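PDB 4RS7: ParB-C from Sulfolobus sp. NOB8H2, which is the histone-like C-terminal domain of ParB, a DNA-binding part of the machinery that segregates the pNOB8 plasmid. Local coordinates for the interface of chains A and B. Numbering follows the deposited sequence. Chains: chain A/B, ParB-C.

The interface of chains A and B. Residues chain A 10, 13, 30, 33-34, 37; chain B 52, 55, 69, 73.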
# COMPACT_ATOMS: atom_id res chain seq x y z
N MSE A 10 1.58 -8.43 15.32
CA MSE A 10 0.12 -8.36 15.38
C MSE A 10 -0.42 -8.83 16.74
O MSE A 10 -0.86 -9.97 16.87
CB MSE A 10 -0.50 -9.16 14.24
CG MSE A 10 -0.01 -8.74 12.85
SE MSE A 10 -1.10 -9.44 11.39
CE MSE A 10 -2.79 -8.57 11.86
N ILE A 13 -3.84 -10.57 16.86
CA ILE A 13 -3.90 -11.98 16.48
C ILE A 13 -3.44 -12.87 17.63
O ILE A 13 -4.04 -13.92 17.90
CB ILE A 13 -3.05 -12.26 15.23
CG1 ILE A 13 -3.59 -11.46 14.03
CG2 ILE A 13 -3.04 -13.75 14.91
CD1 ILE A 13 -4.99 -11.86 13.60
N VAL A 30 -2.49 -16.89 8.76
CA VAL A 30 -2.35 -15.44 8.91
C VAL A 30 -0.91 -15.00 8.69
O VAL A 30 -0.65 -13.98 8.06
CB VAL A 30 -2.83 -14.98 10.31
CG1 VAL A 30 -2.56 -13.49 10.51
CG2 VAL A 30 -4.31 -15.29 10.49
N ILE A 33 -0.16 -14.82 4.93
CA ILE A 33 -0.80 -13.65 4.35
C ILE A 33 -0.07 -12.37 4.76
O ILE A 33 0.14 -11.47 3.93
CB ILE A 33 -2.28 -13.57 4.76
CG1 ILE A 33 -3.04 -14.81 4.26
CG2 ILE A 33 -2.92 -12.31 4.23
CD1 ILE A 33 -3.05 -14.95 2.75
N TRP A 34 0.31 -12.28 6.03
CA TRP A 34 1.09 -11.16 6.55
C TRP A 34 2.37 -10.97 5.74
O TRP A 34 2.70 -9.85 5.34
CB TRP A 34 1.44 -11.41 8.03
CG TRP A 34 2.37 -10.40 8.64
CD1 TRP A 34 2.22 -9.04 8.65
CD2 TRP A 34 3.58 -10.67 9.37
NE1 TRP A 34 3.27 -8.45 9.33
CE2 TRP A 34 4.11 -9.44 9.78
CE3 TRP A 34 4.26 -11.85 9.71
CZ2 TRP A 34 5.30 -9.34 10.51
CZ3 TRP A 34 5.43 -11.75 10.44
CH2 TRP A 34 5.94 -10.50 10.83
N MSE A 37 1.55 -9.99 1.98
CA MSE A 37 1.08 -8.61 1.87
C MSE A 37 2.24 -7.64 1.67
O MSE A 37 2.10 -6.63 0.96
CB MSE A 37 0.31 -8.23 3.13
CG MSE A 37 -0.67 -7.11 2.94
SE MSE A 37 -2.29 -7.73 2.08
CE MSE A 37 -3.37 -8.12 3.66
N VAL B 52 -7.83 -13.66 5.30
CA VAL B 52 -7.96 -13.38 6.72
C VAL B 52 -9.34 -12.82 7.08
O VAL B 52 -9.89 -13.12 8.14
CB VAL B 52 -6.85 -12.44 7.22
CG1 VAL B 52 -7.06 -12.09 8.69
CG2 VAL B 52 -5.49 -13.10 7.01
N LEU B 55 -11.62 -15.69 7.67
CA LEU B 55 -11.31 -16.37 8.93
C LEU B 55 -11.91 -15.60 10.10
O LEU B 55 -12.48 -16.18 11.02
CB LEU B 55 -9.80 -16.50 9.11
CG LEU B 55 -8.99 -17.05 7.94
CD1 LEU B 55 -7.50 -16.79 8.16
CD2 LEU B 55 -9.25 -18.54 7.76
N ILE B 69 -7.86 -5.00 12.34
CA ILE B 69 -6.81 -6.01 12.20
C ILE B 69 -6.06 -5.85 10.88
O ILE B 69 -4.84 -6.01 10.83
CB ILE B 69 -7.36 -7.45 12.40
CG1 ILE B 69 -7.85 -7.61 13.84
CG2 ILE B 69 -6.28 -8.49 12.09
CD1 ILE B 69 -8.33 -9.00 14.18
N MSE B 73 -2.09 -5.15 10.38
CA MSE B 73 -1.24 -5.98 9.53
C MSE B 73 -0.39 -5.15 8.56
O MSE B 73 0.80 -5.42 8.36
CB MSE B 73 -2.09 -7.00 8.76
CG MSE B 73 -1.31 -7.86 7.74
SE MSE B 73 -2.42 -9.12 6.74
CE MSE B 73 -2.79 -10.39 8.17
O HOH W 1 3.32 -5.61 9.35
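B:Met73 sets CG anti to its backbone N (chi1 175°) and runs straight through chi2 (-179°), which carries its selenium in among side chains of chain A. A bend at chi3 (-72°) then turns the terminal methyl CE towards A:Val30 and A:Met10. B:Met73 is a selenomethionine, as are A:Met10 and A:Met37, and it buries 90 Å² against the partner. Its shaft passes the ring of A:Trp34 at a slant, with CG 3.8 Å from the ring carbon CD1. The selenium meets the tip of A:Met37, whose methyl CE lies 3.4 Å from SE; the two side chains run nearly perpendicular. The methyl CE of B:Met73 ends 3.9 Å from CG1 of A:Val30 on helix 24-50.

A:Met10 crosses B:Met73 at a slant, its selenium facing CB and the terminal methyl CE of B:Met73. Its own methyl CE reaches 3.5 Å from CG2 of B:Ile69 and also touches the backbone carbonyl of that residue. A:Ile13 adds its CD1 to the same CG2 branch. One turn beyond A:Val30, A:Ile33 meets B:Val52 of helix 52-58. Their side chains pass in antiparallel fashion, with the CG2 methyls 3.9 Å apart.

A polar link in this patch runs through water 1. The indole NE1 of A:Trp34 gives a fairly straight hydrogen bond of 2.8 Å to the oxygen of water 1. That water lies at the ring edge, in plane, and is 2.7 Å from the carbonyl O of B:Met73. It may help fix the turn of the indole.

The patch packs helices 52-58 and 63-74 of one chain against helix 24-50 and the start of helix 11-18 of the other. The two-fold repeats it, and it probably helps hold the histone-like ParB-C dimer together.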